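PDB 6W0P: kojibiose phosphorylase from Gut metagenome, which belongs to glycosyl hydrolase family 65 and is a carbohydrate-active phosphorylase with a central helical catalytic domain. Local coordinates for residues 454-458 and 468-473; 476-480 and 548-552. All blocks are in the same frame, centred on the assembly; numbering follows the deposited sequence.

Overall arrangement
Both contacts lie in the central catalytic domain of the family 65 fold, a region rich in helices that in this family forms an (alpha/alpha)6 barrel, and on the same side of the chain's centre, with their own centres about 15 Å apart. They come in series. Contact 1 joins the last turn of helix 437-458 to 468-473, which begins as the second strand of the hairpin after that helix; contact 2 opens at 476-480, three residues later, and closes at 548-552, after helices 487-504, 513-518 and 522-534. One connection between helices 437-458 and 487-504 thus supplies a segment to each contact, packed first against the helix it leaves and then against a distant loop. Contact 1 also borders the second subunit.

Contact 1 (454-458 and 468-473); sequences FLLSR and FSFYGV
A buried contact in the central catalytic domain joins the C-terminal turn of helix 437-458 to the returning strand of the short hairpin 460-461/468-469 and the residues after it. Residues 454-458 are helical; 468-469 is extended, and the backbone stays extended through Tyr471 before Gly472 turns to positive phi (68/52). CA atoms pair Leu456 with Phe468 at 9.3 Å and Arg458 with Phe470 at 7.0 Å. Phe470 (chi1 m) swings its ring end toward the helix: Leu455 (m,t) brings CD2 to 3.8 Å from Phe470 CZ, while Leu455 O lies 3.2 Å from Phe470 CE2. Phe468 (chi1 t) points toward the helix, its ring edge meeting Leu456 O, with CZ 3.8 Å from that oxygen. Helices 487-504 and 522-534 flank these side chains. Gly472 and Val473 both face Val483, forming a G1 beta bulge whose first position takes the positive phi that favours glycine. Arg458 (chi1 t, chi2 p, chi3 t) reaches this bend: NH1 donates to Tyr471 O at 2.8 Å, NH2 to the same Tyr471 O at 3.1 Å and weakly to Gly472 O at 3.1 Å. Water 1 donates to Arg458 O (2.7 Å) and accepts from Tyr471 N (2.9 Å). Tyr471 packs on Pro556 of the second subunit.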
loop_
_atom_site.group_PDB
_atom_site.type_symbol
_atom_site.label_atom_id
_atom_site.label_comp_id
_atom_site.label_asym_id
_atom_site.label_seq_id
_atom_site.Cartn_x
_atom_site.Cartn_y
_atom_site.Cartn_z
ATOM N N PHE A 454 -16.748 16.226 -11.978
ATOM C CA PHE A 454 -15.949 15.353 -11.079
ATOM C C PHE A 454 -15.987 15.905 -9.652
ATOM O O PHE A 454 -16.265 15.145 -8.726
ATOM C CB PHE A 454 -14.520 15.208 -11.583
ATOM C CG PHE A 454 -13.601 14.582 -10.576
ATOM C CD1 PHE A 454 -13.836 13.300 -10.116
ATOM C CD2 PHE A 454 -12.504 15.277 -10.092
ATOM C CE1 PHE A 454 -12.988 12.721 -9.185
ATOM C CE2 PHE A 454 -11.664 14.693 -9.161
ATOM C CZ PHE A 454 -11.904 13.418 -8.715
ATOM N N LEU A 455 -15.758 17.210 -9.495
ATOM C CA LEU A 455 -15.646 17.850 -8.162
ATOM C C LEU A 455 -16.986 17.719 -7.431
ATOM O O LEU A 455 -16.961 17.524 -6.203
ATOM C CB LEU A 455 -15.216 19.308 -8.319
ATOM C CG LEU A 455 -13.759 19.527 -8.712
ATOM C CD1 LEU A 455 -13.436 21.018 -8.766
ATOM C CD2 LEU A 455 -12.799 18.817 -7.760
ATOM N N LEU A 456 -18.103 17.807 -8.163
ATOM C CA LEU A 456 -19.488 17.747 -7.601
ATOM C C LEU A 456 -19.883 16.315 -7.242
ATOM O O LEU A 456 -20.721 16.172 -6.356
ATOM C CB LEU A 456 -20.489 18.324 -8.610
ATOM C CG LEU A 456 -20.540 19.847 -8.667
ATOM C CD1 LEU A 456 -21.311 20.320 -9.890
ATOM C CD2 LEU A 456 -21.149 20.409 -7.394
ATOM N N SER A 457 -19.324 15.309 -7.922
ATOM C CA SER A 457 -19.590 13.874 -7.650
ATOM C C SER A 457 -18.656 13.314 -6.572
ATOM O O SER A 457 -19.100 12.456 -5.817
ATOM C CB SER A 457 -19.506 13.067 -8.901
ATOM O OG SER A 457 -18.346 13.388 -9.636
ATOM N N ARG A 458 -17.383 13.722 -6.536
ATOM C CA ARG A 458 -16.401 13.202 -5.551
ATOM C C ARG A 458 -16.590 13.995 -4.258
ATOM O O ARG A 458 -16.406 13.428 -3.152
ATOM C CB ARG A 458 -14.973 13.290 -6.106
ATOM C CG ARG A 458 -13.870 12.898 -5.119
ATOM C CD ARG A 458 -14.139 11.540 -4.491
ATOM N NE ARG A 458 -13.098 11.079 -3.582
ATOM C CZ ARG A 458 -12.925 11.483 -2.330
ATOM N NH1 ARG A 458 -13.722 12.381 -1.776
ATOM N NH2 ARG A 458 -11.956 10.958 -1.612
ATOM N N PHE A 468 -21.064 21.244 2.321
ATOM C CA PHE A 468 -20.441 20.506 1.194
ATOM C C PHE A 468 -18.918 20.528 1.399
ATOM O O PHE A 468 -18.373 21.581 1.790
ATOM C CB PHE A 468 -20.870 21.109 -0.150
ATOM C CG PHE A 468 -20.540 20.260 -1.361
ATOM C CD1 PHE A 468 -21.420 19.292 -1.816
ATOM C CD2 PHE A 468 -19.348 20.427 -2.051
ATOM C CE1 PHE A 468 -21.110 18.519 -2.923
ATOM C CE2 PHE A 468 -19.054 19.667 -3.168
ATOM C CZ PHE A 468 -19.930 18.708 -3.599
ATOM N N SER A 469 -18.230 19.406 1.158
ATOM C CA SER A 469 -16.752 19.364 1.262
ATOM C C SER A 469 -16.174 18.207 0.452
ATOM O O SER A 469 -16.908 17.597 -0.308
ATOM C CB SER A 469 -16.344 19.304 2.704
ATOM O OG SER A 469 -14.958 19.527 2.835
ATOM N N PHE A 470 -14.870 17.951 0.600
ATOM C CA PHE A 470 -14.229 16.711 0.138
ATOM C C PHE A 470 -13.777 15.992 1.391
ATOM O O PHE A 470 -13.102 16.608 2.215
ATOM C CB PHE A 470 -13.117 16.994 -0.876
ATOM C CG PHE A 470 -13.607 17.677 -2.133
ATOM C CD1 PHE A 470 -13.894 19.035 -2.143
ATOM C CD2 PHE A 470 -13.869 16.955 -3.282
ATOM C CE1 PHE A 470 -14.369 19.659 -3.288
ATOM C CE2 PHE A 470 -14.326 17.582 -4.434
ATOM C CZ PHE A 470 -14.569 18.933 -4.439
ATOM N N TYR A 471 -14.172 14.725 1.500
ATOM C CA TYR A 471 -13.859 13.797 2.607
ATOM C C TYR A 471 -12.807 12.817 2.088
ATOM O O TYR A 471 -12.894 12.471 0.900
ATOM C CB TYR A 471 -15.139 13.097 3.075
ATOM C CG TYR A 471 -16.096 14.024 3.767
ATOM C CD1 TYR A 471 -17.047 14.732 3.052
ATOM C CD2 TYR A 471 -16.036 14.204 5.131
ATOM C CE1 TYR A 471 -17.928 15.600 3.678
ATOM C CE2 TYR A 471 -16.864 15.118 5.764
ATOM C CZ TYR A 471 -17.814 15.817 5.035
ATOM O OH TYR A 471 -18.646 16.685 5.669
ATOM N N GLY A 472 -11.867 12.411 2.953
ATOM C CA GLY A 472 -10.881 11.352 2.688
ATOM C C GLY A 472 -9.910 11.809 1.634
ATOM O O GLY A 472 -9.759 11.116 0.624
ATOM N N VAL A 473 -9.326 12.989 1.836
ATOM C CA VAL A 473 -8.490 13.663 0.805
ATOM C C VAL A 473 -7.098 13.948 1.355
ATOM O O VAL A 473 -6.815 13.671 2.557
ATOM C CB VAL A 473 -9.171 14.930 0.262
ATOM C CG1 VAL A 473 -10.446 14.565 -0.487
ATOM C CG2 VAL A 473 -9.432 15.979 1.334
HETATM O O HOH W 1 -16.096 13.780 -0.454
#

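Contact 2 (476-480 and 548-552); sequences PDEFK and QNDGF
Lys480 lays its aliphatic chain over 548-552, touching Gln548, Asn549 and Phe552: CG is 3.4 Å from Asn549 OD1 and 3.9 Å from Gln548 NE2, and CE comes within 4.0 Å of Phe552 CE2. Its rotamer (chi1 m, chi2 m, chi3 t, chi4 m) folds the chain back, so that NZ donates to Phe479 O of its own turn at 3.0 Å and, outside the two segments, to the carbonyls of Tyr580 (its strongest partner) and Thr582. The CA atoms of Lys480 and Asn549 are 8.4 Å apart, those of Asp477 and Gln548 9.0 Å. Within the helical catalytic domain, the contact ties the loop before helix 487-504 to the long loop between helices 522-534 and 590-596. A type I beta turn, Asp477 to Lys480, meets a type II turn, Asn549 to Phe552, and Gln548 just before it. In the first, Asp477 OD1 accepts from Phe479 N at 3.0 Å, an Asx turn; in the second, Phe552 N donates to Asn549 O at 3.0 Å and Gly551 has positive phi (84/3). Asp477 (chi1 t) divides its carboxylate between tasks: while OD1 closes the Asx turn and accepts from Lys586 N, OD2 takes the hydrogen bond from NE2 of the extended Gln548 (chi1 t, chi2 t) at 2.7 Å and 163°. Helix 603-613 lines the contact, with Tyr613 touching both Gln548 and Phe552.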
loop_
_atom_site.group_PDB
_atom_site.type_symbol
_atom_site.label_atom_id
_atom_site.label_comp_id
_atom_site.label_asym_id
_atom_site.label_seq_id
_atom_site.Cartn_x
_atom_site.Cartn_y
_atom_site.Cartn_z
ATOM N N PRO A 476 -1.893 19.541 -1.217
ATOM C CA PRO A 476 -0.479 19.516 -1.598
ATOM C C PRO A 476 0.459 19.049 -0.464
ATOM O O PRO A 476 1.472 18.442 -0.792
ATOM C CB PRO A 476 -0.198 20.971 -2.025
ATOM C CG PRO A 476 -1.565 21.533 -2.402
ATOM C CD PRO A 476 -2.541 20.835 -1.477
ATOM N N ASP A 477 0.117 19.314 0.803
ATOM C CA ASP A 477 0.885 18.841 1.987
ATOM C C ASP A 477 0.633 17.340 2.106
ATOM O O ASP A 477 -0.421 16.937 2.615
ATOM C CB ASP A 477 0.525 19.546 3.306
ATOM C CG ASP A 477 1.137 18.862 4.525
ATOM O OD1 ASP A 477 2.166 18.205 4.334
ATOM O OD2 ASP A 477 0.562 18.952 5.662
ATOM N N GLU A 478 1.569 16.539 1.633
ATOM C CA GLU A 478 1.393 15.070 1.579
ATOM C C GLU A 478 1.545 14.456 2.965
ATOM O O GLU A 478 1.391 13.227 3.061
ATOM C CB GLU A 478 2.381 14.460 0.592
ATOM C CG GLU A 478 2.192 15.013 -0.802
ATOM C CD GLU A 478 3.078 14.367 -1.840
ATOM O OE1 GLU A 478 3.899 13.532 -1.470
ATOM O OE2 GLU A 478 2.903 14.680 -2.994
ATOM N N PHE A 479 1.795 15.258 3.992
ATOM C CA PHE A 479 1.923 14.765 5.377
ATOM C C PHE A 479 0.552 14.717 6.044
ATOM O O PHE A 479 0.517 14.367 7.215
ATOM C CB PHE A 479 2.945 15.598 6.142
ATOM C CG PHE A 479 4.358 15.485 5.623
ATOM C CD1 PHE A 479 4.735 14.479 4.737
ATOM C CD2 PHE A 479 5.343 16.343 6.101
ATOM C CE1 PHE A 479 6.047 14.371 4.284
ATOM C CE2 PHE A 479 6.661 16.211 5.681
ATOM C CZ PHE A 479 7.005 15.244 4.756
ATOM N N LYS A 480 -0.533 14.974 5.313
ATOM C CA LYS A 480 -1.926 14.908 5.842
ATOM C C LYS A 480 -2.784 14.034 4.923
ATOM O O LYS A 480 -3.120 14.499 3.797
ATOM C CB LYS A 480 -2.506 16.312 6.013
ATOM C CG LYS A 480 -2.062 16.986 7.297
ATOM C CD LYS A 480 -2.620 16.311 8.541
ATOM C CE LYS A 480 -1.751 16.519 9.758
ATOM N NZ LYS A 480 -0.333 16.159 9.500
ATOM N N GLN A 548 -5.625 24.293 7.839
ATOM C CA GLN A 548 -5.203 23.497 6.663
ATOM C C GLN A 548 -6.211 22.379 6.417
ATOM O O GLN A 548 -6.501 22.092 5.241
ATOM C CB GLN A 548 -3.807 22.902 6.857
ATOM C CG GLN A 548 -3.277 22.300 5.583
ATOM C CD GLN A 548 -1.873 21.799 5.760
ATOM O OE1 GLN A 548 -0.950 22.583 5.985
ATOM N NE2 GLN A 548 -1.713 20.492 5.634
ATOM N N ASN A 549 -6.675 21.746 7.491
ATOM C CA ASN A 549 -7.754 20.726 7.423
ATOM C C ASN A 549 -8.445 20.666 8.791
ATOM O O ASN A 549 -7.898 21.241 9.766
ATOM C CB ASN A 549 -7.227 19.373 6.930
ATOM C CG ASN A 549 -6.191 18.760 7.848
ATOM O OD1 ASN A 549 -5.021 18.650 7.466
ATOM N ND2 ASN A 549 -6.618 18.325 9.030
ATOM N N ASP A 550 -9.604 20.014 8.854
ATOM C CA ASP A 550 -10.361 19.834 10.116
ATOM C C ASP A 550 -9.432 19.131 11.104
ATOM O O ASP A 550 -8.893 18.064 10.731
ATOM C CB ASP A 550 -11.640 19.016 9.904
ATOM C CG ASP A 550 -12.741 19.224 10.948
ATOM O OD1 ASP A 550 -12.755 20.282 11.628
ATOM O OD2 ASP A 550 -13.649 18.347 11.018
ATOM N N GLY A 551 -9.234 19.720 12.283
ATOM C CA GLY A 551 -8.433 19.137 13.371
ATOM C C GLY A 551 -6.944 19.421 13.212
ATOM O O GLY A 551 -6.153 18.914 14.074
ATOM N N PHE A 552 -6.535 20.183 12.190
ATOM C CA PHE A 552 -5.099 20.501 11.980
ATOM C C PHE A 552 -4.509 21.254 13.180
ATOM O O PHE A 552 -3.447 20.842 13.629
ATOM C CB PHE A 552 -4.806 21.314 10.721
ATOM C CG PHE A 552 -3.323 21.387 10.478
ATOM C CD1 PHE A 552 -2.549 22.364 11.081
ATOM C CD2 PHE A 552 -2.687 20.415 9.726
ATOM C CE1 PHE A 552 -1.177 22.395 10.896
ATOM C CE2 PHE A 552 -1.317 20.447 9.539
ATOM C CZ PHE A 552 -0.565 21.439 10.128
#